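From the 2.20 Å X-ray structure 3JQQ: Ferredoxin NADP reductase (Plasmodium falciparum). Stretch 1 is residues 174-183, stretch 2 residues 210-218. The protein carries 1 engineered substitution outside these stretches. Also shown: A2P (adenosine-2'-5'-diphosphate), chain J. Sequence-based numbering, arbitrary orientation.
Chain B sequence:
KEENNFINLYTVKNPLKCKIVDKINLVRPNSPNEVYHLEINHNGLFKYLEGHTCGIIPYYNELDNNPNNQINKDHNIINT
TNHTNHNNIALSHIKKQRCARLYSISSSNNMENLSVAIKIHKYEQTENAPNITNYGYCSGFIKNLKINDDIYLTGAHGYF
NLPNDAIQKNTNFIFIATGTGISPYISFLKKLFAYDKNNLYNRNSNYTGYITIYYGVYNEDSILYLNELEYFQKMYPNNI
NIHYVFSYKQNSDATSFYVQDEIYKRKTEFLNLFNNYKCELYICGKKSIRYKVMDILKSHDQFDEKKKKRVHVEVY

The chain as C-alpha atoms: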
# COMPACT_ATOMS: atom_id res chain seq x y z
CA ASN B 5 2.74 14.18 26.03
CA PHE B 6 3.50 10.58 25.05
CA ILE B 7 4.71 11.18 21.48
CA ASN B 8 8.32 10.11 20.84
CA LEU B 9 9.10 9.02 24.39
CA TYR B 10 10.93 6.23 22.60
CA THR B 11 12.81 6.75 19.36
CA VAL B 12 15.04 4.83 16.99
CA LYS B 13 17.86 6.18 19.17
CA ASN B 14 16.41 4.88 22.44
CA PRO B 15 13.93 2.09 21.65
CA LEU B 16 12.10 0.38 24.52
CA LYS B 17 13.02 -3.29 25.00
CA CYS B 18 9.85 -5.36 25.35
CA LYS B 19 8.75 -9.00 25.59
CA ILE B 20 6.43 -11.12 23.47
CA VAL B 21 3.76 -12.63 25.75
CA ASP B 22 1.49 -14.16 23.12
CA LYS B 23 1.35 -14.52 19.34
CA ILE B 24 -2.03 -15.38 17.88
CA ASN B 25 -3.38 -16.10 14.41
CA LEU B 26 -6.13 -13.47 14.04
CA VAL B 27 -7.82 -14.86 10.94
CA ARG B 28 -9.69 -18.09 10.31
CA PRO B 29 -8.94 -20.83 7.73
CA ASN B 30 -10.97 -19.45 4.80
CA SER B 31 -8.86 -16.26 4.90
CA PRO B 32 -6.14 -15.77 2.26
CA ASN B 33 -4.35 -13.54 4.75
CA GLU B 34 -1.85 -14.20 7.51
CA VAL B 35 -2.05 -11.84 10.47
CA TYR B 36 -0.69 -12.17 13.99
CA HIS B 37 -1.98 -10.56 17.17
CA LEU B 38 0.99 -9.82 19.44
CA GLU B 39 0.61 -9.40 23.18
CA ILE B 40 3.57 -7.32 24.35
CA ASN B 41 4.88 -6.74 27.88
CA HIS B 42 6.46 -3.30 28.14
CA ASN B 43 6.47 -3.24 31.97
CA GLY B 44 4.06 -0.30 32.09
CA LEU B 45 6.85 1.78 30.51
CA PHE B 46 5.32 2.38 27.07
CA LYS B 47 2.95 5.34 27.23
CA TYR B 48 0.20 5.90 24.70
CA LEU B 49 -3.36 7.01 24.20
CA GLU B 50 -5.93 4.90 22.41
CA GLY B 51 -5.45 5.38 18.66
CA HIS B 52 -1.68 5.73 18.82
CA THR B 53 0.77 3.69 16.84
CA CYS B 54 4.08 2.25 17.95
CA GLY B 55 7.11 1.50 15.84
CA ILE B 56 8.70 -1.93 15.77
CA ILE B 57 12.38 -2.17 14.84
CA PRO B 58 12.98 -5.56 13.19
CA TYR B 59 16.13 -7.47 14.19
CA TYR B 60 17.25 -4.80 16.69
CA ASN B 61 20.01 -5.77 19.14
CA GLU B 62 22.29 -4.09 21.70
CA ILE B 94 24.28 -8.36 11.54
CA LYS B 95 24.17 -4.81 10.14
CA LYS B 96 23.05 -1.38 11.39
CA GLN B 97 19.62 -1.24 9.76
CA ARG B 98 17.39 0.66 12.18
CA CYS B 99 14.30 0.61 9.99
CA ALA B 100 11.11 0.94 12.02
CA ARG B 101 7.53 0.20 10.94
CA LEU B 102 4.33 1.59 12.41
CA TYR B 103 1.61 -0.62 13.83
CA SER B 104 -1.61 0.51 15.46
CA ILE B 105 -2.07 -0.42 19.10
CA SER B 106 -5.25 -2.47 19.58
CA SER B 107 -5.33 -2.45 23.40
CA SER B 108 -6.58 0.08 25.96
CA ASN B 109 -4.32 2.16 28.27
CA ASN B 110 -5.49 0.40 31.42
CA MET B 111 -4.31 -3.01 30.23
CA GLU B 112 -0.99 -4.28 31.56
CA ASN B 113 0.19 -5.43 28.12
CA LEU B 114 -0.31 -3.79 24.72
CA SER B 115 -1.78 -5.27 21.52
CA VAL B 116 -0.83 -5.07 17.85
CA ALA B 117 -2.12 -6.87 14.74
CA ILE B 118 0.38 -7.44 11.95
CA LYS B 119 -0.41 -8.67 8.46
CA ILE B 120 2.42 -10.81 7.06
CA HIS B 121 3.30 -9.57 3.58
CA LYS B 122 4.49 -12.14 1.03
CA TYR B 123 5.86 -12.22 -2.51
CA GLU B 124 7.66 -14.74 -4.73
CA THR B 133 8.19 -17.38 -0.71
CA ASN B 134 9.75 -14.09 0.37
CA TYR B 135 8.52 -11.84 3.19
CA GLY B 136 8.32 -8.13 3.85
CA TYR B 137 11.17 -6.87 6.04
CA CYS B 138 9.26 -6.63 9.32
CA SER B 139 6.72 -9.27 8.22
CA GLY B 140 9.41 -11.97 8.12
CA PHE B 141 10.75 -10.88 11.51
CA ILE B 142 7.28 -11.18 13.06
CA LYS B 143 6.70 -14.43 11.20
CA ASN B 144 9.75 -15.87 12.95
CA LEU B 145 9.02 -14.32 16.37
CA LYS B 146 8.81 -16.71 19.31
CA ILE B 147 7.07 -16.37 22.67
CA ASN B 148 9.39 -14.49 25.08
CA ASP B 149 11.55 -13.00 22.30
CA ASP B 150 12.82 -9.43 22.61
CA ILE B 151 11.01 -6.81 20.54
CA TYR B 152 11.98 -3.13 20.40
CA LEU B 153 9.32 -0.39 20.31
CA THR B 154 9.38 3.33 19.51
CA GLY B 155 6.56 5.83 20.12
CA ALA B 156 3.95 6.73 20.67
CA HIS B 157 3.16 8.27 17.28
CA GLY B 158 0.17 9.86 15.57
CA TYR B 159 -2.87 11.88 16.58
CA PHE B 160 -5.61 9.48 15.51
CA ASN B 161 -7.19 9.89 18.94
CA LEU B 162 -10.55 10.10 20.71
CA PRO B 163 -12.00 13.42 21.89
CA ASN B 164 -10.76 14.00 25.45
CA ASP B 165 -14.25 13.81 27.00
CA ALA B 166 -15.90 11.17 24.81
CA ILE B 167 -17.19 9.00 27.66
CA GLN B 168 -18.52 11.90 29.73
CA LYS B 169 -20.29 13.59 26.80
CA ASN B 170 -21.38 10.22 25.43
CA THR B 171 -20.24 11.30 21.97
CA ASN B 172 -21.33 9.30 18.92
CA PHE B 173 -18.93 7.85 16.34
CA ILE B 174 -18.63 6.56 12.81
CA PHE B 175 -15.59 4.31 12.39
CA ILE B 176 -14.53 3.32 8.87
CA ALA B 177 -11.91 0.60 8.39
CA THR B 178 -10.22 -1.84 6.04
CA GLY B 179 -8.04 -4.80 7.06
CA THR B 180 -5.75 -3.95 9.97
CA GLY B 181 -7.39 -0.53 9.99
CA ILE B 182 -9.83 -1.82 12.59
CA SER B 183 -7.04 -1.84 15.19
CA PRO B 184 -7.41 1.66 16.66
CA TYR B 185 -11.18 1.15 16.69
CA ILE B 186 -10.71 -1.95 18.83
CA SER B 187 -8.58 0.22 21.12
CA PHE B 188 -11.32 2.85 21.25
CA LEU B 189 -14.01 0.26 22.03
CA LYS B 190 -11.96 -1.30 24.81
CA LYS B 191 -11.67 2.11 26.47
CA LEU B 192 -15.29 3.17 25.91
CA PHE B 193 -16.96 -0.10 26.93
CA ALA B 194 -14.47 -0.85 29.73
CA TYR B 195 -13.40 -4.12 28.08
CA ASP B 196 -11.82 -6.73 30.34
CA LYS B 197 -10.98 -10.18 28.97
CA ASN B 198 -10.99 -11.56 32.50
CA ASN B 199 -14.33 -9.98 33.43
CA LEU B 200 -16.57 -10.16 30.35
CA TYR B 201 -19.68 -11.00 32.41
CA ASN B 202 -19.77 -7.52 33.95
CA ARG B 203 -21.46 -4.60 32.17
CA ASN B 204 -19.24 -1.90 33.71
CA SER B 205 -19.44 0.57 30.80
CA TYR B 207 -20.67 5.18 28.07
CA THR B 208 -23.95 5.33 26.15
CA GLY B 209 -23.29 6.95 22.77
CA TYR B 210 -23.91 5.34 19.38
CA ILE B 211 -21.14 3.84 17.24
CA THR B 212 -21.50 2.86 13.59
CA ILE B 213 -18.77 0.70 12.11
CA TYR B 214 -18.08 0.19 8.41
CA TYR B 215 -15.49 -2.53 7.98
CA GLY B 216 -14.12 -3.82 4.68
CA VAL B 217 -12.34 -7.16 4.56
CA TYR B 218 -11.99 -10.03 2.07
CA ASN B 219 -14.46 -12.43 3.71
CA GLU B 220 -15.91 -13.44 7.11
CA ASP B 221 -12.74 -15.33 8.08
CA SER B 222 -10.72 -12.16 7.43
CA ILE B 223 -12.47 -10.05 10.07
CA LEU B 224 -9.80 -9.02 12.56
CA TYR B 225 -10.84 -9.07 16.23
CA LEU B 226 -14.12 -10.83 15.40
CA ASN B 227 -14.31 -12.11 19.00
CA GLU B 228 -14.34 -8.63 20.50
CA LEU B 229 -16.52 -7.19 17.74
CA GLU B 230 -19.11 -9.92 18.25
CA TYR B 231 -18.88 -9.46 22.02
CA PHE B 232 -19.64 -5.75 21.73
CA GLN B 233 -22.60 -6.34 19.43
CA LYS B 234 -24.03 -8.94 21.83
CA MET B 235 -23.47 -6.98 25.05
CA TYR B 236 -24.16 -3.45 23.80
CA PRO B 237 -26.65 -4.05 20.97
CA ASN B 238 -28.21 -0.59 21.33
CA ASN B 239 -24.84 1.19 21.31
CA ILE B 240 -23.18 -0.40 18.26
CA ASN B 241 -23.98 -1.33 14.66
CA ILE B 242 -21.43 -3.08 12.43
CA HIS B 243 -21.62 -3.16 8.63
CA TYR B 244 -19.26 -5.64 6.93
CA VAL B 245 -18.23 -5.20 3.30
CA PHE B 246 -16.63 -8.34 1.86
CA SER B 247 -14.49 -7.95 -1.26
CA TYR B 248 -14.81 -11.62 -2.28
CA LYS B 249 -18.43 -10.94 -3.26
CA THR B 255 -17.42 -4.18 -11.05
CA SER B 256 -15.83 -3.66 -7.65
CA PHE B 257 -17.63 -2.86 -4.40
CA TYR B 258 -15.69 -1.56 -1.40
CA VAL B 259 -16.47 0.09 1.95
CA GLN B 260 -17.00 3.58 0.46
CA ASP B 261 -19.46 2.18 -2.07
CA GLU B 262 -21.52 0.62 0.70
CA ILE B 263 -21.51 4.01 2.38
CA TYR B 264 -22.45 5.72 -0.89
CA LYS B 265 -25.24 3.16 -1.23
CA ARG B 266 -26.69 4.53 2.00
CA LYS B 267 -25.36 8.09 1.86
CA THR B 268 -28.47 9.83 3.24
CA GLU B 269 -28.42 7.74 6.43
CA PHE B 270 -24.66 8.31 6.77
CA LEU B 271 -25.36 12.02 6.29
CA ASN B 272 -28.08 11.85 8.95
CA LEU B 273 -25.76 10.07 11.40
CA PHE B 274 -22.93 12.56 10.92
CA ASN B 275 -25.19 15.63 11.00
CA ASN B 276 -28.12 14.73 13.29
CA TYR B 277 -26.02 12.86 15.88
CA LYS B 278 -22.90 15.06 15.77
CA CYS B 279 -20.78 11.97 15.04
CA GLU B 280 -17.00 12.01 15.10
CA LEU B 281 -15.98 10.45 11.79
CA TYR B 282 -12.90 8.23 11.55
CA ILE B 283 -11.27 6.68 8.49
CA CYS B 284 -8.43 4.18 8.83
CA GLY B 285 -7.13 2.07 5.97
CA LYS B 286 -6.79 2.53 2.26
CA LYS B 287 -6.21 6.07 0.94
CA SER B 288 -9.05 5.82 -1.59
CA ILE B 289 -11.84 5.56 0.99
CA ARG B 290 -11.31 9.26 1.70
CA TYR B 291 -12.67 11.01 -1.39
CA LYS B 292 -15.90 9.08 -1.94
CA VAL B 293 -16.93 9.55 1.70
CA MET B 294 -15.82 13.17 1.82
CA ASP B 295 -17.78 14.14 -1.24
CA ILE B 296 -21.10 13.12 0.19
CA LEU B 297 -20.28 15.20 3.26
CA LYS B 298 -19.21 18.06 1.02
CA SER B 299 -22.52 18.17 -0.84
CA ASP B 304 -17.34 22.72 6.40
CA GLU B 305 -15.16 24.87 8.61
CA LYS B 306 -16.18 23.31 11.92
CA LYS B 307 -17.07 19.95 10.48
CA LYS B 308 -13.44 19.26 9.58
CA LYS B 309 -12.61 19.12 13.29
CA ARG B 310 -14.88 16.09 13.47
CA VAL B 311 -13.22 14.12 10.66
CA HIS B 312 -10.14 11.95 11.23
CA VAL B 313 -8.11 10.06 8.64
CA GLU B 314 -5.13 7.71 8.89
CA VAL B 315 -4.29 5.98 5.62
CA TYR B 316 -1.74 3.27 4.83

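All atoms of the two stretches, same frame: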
# COMPACT_ATOMS: atom_id res chain seq x y z
N ILE B 174 -18.62 7.40 13.99
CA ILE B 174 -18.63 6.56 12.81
C ILE B 174 -17.19 6.13 12.55
O ILE B 174 -16.33 6.96 12.26
CB ILE B 174 -19.16 7.31 11.57
CG1 ILE B 174 -20.64 7.65 11.74
CG2 ILE B 174 -18.95 6.48 10.31
CD1 ILE B 174 -21.17 8.59 10.68
N PHE B 175 -16.92 4.84 12.68
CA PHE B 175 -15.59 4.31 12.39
C PHE B 175 -15.60 3.60 11.04
O PHE B 175 -16.44 2.75 10.78
CB PHE B 175 -15.13 3.32 13.47
CG PHE B 175 -15.09 3.90 14.86
CD1 PHE B 175 -15.48 3.13 15.95
CD2 PHE B 175 -14.66 5.19 15.08
CE1 PHE B 175 -15.44 3.64 17.23
CE2 PHE B 175 -14.62 5.71 16.37
CZ PHE B 175 -15.01 4.94 17.44
N ILE B 176 -14.65 3.96 10.18
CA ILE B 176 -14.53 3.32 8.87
C ILE B 176 -13.17 2.65 8.75
O ILE B 176 -12.14 3.28 8.98
CB ILE B 176 -14.76 4.33 7.73
CG1 ILE B 176 -16.18 4.88 7.79
CG2 ILE B 176 -14.49 3.69 6.38
CD1 ILE B 176 -16.42 6.09 6.90
N ALA B 177 -13.16 1.36 8.40
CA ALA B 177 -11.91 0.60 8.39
C ALA B 177 -11.78 -0.40 7.24
O ALA B 177 -12.77 -0.84 6.66
CB ALA B 177 -11.74 -0.13 9.73
N THR B 178 -10.53 -0.72 6.91
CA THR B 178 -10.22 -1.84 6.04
C THR B 178 -9.06 -2.63 6.65
O THR B 178 -8.12 -2.04 7.18
CB THR B 178 -9.82 -1.39 4.61
OG1 THR B 178 -8.64 -0.58 4.67
CG2 THR B 178 -10.95 -0.60 3.97
N GLY B 179 -9.13 -3.95 6.57
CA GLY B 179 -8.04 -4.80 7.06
C GLY B 179 -7.60 -4.47 8.47
O GLY B 179 -8.41 -4.44 9.39
N THR B 180 -6.30 -4.24 8.65
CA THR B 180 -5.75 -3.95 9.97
C THR B 180 -6.14 -2.57 10.46
O THR B 180 -5.80 -2.17 11.57
CB THR B 180 -4.21 -4.08 9.99
OG1 THR B 180 -3.64 -3.21 9.01
CG2 THR B 180 -3.79 -5.51 9.69
N GLY B 181 -6.87 -1.84 9.62
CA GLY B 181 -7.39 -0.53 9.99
C GLY B 181 -8.44 -0.56 11.08
O GLY B 181 -8.89 0.49 11.54
N ILE B 182 -8.85 -1.75 11.51
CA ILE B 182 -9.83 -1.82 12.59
C ILE B 182 -9.14 -1.64 13.94
O ILE B 182 -9.77 -1.31 14.94
CB ILE B 182 -10.64 -3.15 12.55
CG1 ILE B 182 -11.84 -3.08 13.51
CG2 ILE B 182 -9.75 -4.33 12.86
CD1 ILE B 182 -13.04 -2.34 12.96
N SER B 183 -7.82 -1.84 13.95
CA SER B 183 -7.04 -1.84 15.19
C SER B 183 -7.32 -0.69 16.17
O SER B 183 -7.66 -0.94 17.32
CB SER B 183 -5.54 -1.93 14.88
OG SER B 183 -5.16 -3.28 14.64
N TYR B 210 -23.67 6.30 20.46
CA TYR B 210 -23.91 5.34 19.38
C TYR B 210 -22.73 5.27 18.41
O TYR B 210 -22.26 6.30 17.92
CB TYR B 210 -25.20 5.66 18.63
CG TYR B 210 -25.78 4.47 17.89
CD1 TYR B 210 -26.10 3.30 18.57
CD2 TYR B 210 -26.01 4.51 16.52
CE1 TYR B 210 -26.62 2.21 17.91
CE2 TYR B 210 -26.53 3.42 15.85
CZ TYR B 210 -26.84 2.27 16.55
OH TYR B 210 -27.37 1.18 15.90
N ILE B 211 -22.28 4.06 18.14
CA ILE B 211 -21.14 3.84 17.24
C ILE B 211 -21.55 3.04 16.02
O ILE B 211 -22.15 1.97 16.13
CB ILE B 211 -20.00 3.10 17.98
CG1 ILE B 211 -19.52 3.93 19.18
CG2 ILE B 211 -18.84 2.82 17.02
CD1 ILE B 211 -18.66 3.15 20.15
N THR B 212 -21.22 3.56 14.84
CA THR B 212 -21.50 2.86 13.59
C THR B 212 -20.19 2.48 12.92
O THR B 212 -19.36 3.34 12.64
CB THR B 212 -22.33 3.72 12.63
OG1 THR B 212 -23.43 4.31 13.33
CG2 THR B 212 -22.86 2.87 11.48
N ILE B 213 -20.02 1.19 12.66
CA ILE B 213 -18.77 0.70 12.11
C ILE B 213 -18.94 0.17 10.69
O ILE B 213 -19.80 -0.67 10.43
CB ILE B 213 -18.16 -0.40 13.00
CG1 ILE B 213 -18.11 0.08 14.45
CG2 ILE B 213 -16.78 -0.79 12.50
CD1 ILE B 213 -17.20 -0.74 15.33
N TYR B 214 -18.12 0.68 9.78
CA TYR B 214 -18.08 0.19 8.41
C TYR B 214 -16.72 -0.46 8.19
O TYR B 214 -15.69 0.21 8.22
CB TYR B 214 -18.29 1.34 7.43
CG TYR B 214 -19.62 2.05 7.59
CD1 TYR B 214 -19.69 3.29 8.23
CD2 TYR B 214 -20.79 1.50 7.10
CE1 TYR B 214 -20.89 3.95 8.38
CE2 TYR B 214 -22.00 2.16 7.24
CZ TYR B 214 -22.05 3.38 7.88
OH TYR B 214 -23.25 4.03 8.02
N TYR B 215 -16.72 -1.77 7.97
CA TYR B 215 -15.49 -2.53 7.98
C TYR B 215 -15.36 -3.40 6.74
O TYR B 215 -16.16 -4.31 6.52
CB TYR B 215 -15.42 -3.37 9.26
CG TYR B 215 -14.12 -4.10 9.51
CD1 TYR B 215 -12.93 -3.65 8.96
CD2 TYR B 215 -14.08 -5.22 10.34
CE1 TYR B 215 -11.74 -4.32 9.20
CE2 TYR B 215 -12.90 -5.89 10.58
CZ TYR B 215 -11.73 -5.43 10.01
OH TYR B 215 -10.55 -6.10 10.26
N GLY B 216 -14.37 -3.09 5.92
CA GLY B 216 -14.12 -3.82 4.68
C GLY B 216 -13.00 -4.83 4.83
O GLY B 216 -11.88 -4.48 5.21
N VAL B 217 -13.32 -6.08 4.54
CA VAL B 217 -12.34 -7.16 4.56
C VAL B 217 -12.67 -8.11 3.41
O VAL B 217 -13.69 -7.96 2.75
CB VAL B 217 -12.35 -7.92 5.90
CG1 VAL B 217 -11.78 -7.04 7.01
CG2 VAL B 217 -13.75 -8.39 6.25
N TYR B 218 -11.80 -9.10 3.18
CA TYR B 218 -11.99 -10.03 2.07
C TYR B 218 -13.23 -10.92 2.24
O TYR B 218 -14.07 -11.00 1.34
CB TYR B 218 -10.75 -10.89 1.85
CG TYR B 218 -10.89 -11.88 0.72
CD1 TYR B 218 -10.85 -11.45 -0.61
CD2 TYR B 218 -11.07 -13.22 0.96
CE1 TYR B 218 -10.99 -12.35 -1.65
CE2 TYR B 218 -11.21 -14.13 -0.07
CZ TYR B 218 -11.16 -13.69 -1.38
OH TYR B 218 -11.30 -14.58 -2.42
P1 A2P J . -9.37 -6.72 -2.19
O1P A2P J . -9.96 -6.25 -3.50
O2P A2P J . -7.92 -6.36 -2.01
O3P A2P J . -9.72 -8.14 -1.83
P2 A2P J . -5.82 -5.57 2.86
O4P A2P J . -5.70 -4.76 4.12
O5P A2P J . -4.88 -5.16 1.75
O6P A2P J . -5.92 -7.06 3.09
O5' A2P J . -7.28 -5.18 2.29
C5' A2P J . -8.37 -4.98 3.19
C4' A2P J . -9.66 -4.87 2.39
O4' A2P J . -9.71 -3.62 1.70
C3' A2P J . -9.76 -5.96 1.33
O3' A2P J . -11.10 -6.46 1.32
C2' A2P J . -9.47 -5.26 0.03
O2' A2P J . -10.15 -5.85 -1.08
C1' A2P J . -10.07 -3.90 0.34
N9 A2P J . -9.67 -2.86 -0.65
C8 A2P J . -8.78 -3.01 -1.64
N7 A2P J . -8.68 -1.87 -2.37
C5 A2P J . -9.53 -0.97 -1.84
C6 A2P J . -9.94 0.43 -2.12
N6 A2P J . -9.39 1.12 -3.14
N1 A2P J . -10.87 0.99 -1.32
C2 A2P J . -11.42 0.32 -0.30
N3 A2P J . -11.11 -0.95 0.01
C4 A2P J . -10.19 -1.64 -0.71

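How do the two stretches lie against each other at the start of stretch 1? Residues 174-178 and 211-217 are neighbouring parallel strands, their axes only 6° apart, with Ile174 beside Thr212 and each later residue matched one step on. In a parallel pair, one residue's N and O bond to two different partners across the gap, and Phe175 does so: its N donates to Thr212 O at 2.9 Å, and its O accepts from Tyr214 N at 2.8 Å, nearly in line. Ile174 makes no such bond across the gap, but its CA lies 3.3 Å from Thr212 O, a CA-H...O contact. Its side chain shares a face of the sheet with Tyr214, and its CG2 meets the edge of that ring, 3.7 Å from CE1.

What do Phe175 and Ile176 add with their side chains? They point to opposite faces. Phe175 has the largest area covered by the other stretch; its CE1 lies 3.5 Å from Ile211 CG2, while Ile213 CD1 sits at the ring edge, 4.3 Å from Phe175 CD1. These are apolar contacts between buried groups, held by close packing rather than by polar bonds. Ile176 returns to the face of Ile174, and its CG1 packs 3.9 Å from Tyr214 CD1, so the two isoleucines, two residues apart, both touch the same tyrosine ring.

How does the ladder continue through Ala177 and Thr178 to Gly179? Ala177 N donates to Tyr214 O at 2.8 Å, and Ala177 O accepts from Gly216 N at 2.9 Å, repeating the pattern of Phe175. The small Ala177 CB rests 3.8 Å from Tyr215 CD1. Opposite Thr178 stands Gly216, which has no side chain; Gly216 O approaches Thr178 CA at 3.2 Å and accepts a hydrogen bond from Gly179 N at 3.1 Å. Near this end lies the bound adenosine-2'-5'-diphosphate: its C5' is 3.6 Å from Gly179 N. A CB on Gly179 would clash with the ligand's O4P, and the residue's positive phi also favours glycine.

Why does contact persist after stretch 1 turns into its 3-10 segment? The side chain of Tyr215 reaches across, and its OH donates to Gly179 O at 2.8 Å, tying the turn to the second strand. Gly181 N bonds to Thr178 O at 2.7 Å within the turn. Ile182 then points back toward stretch 2, placing its CB over the Tyr215 ring face, 3.9 Å from the centroid, in a CH-pi contact. Its CD1 also reaches Ile213 CG2 at 4.1 Å, adding aliphatic packing beside the aromatic contact.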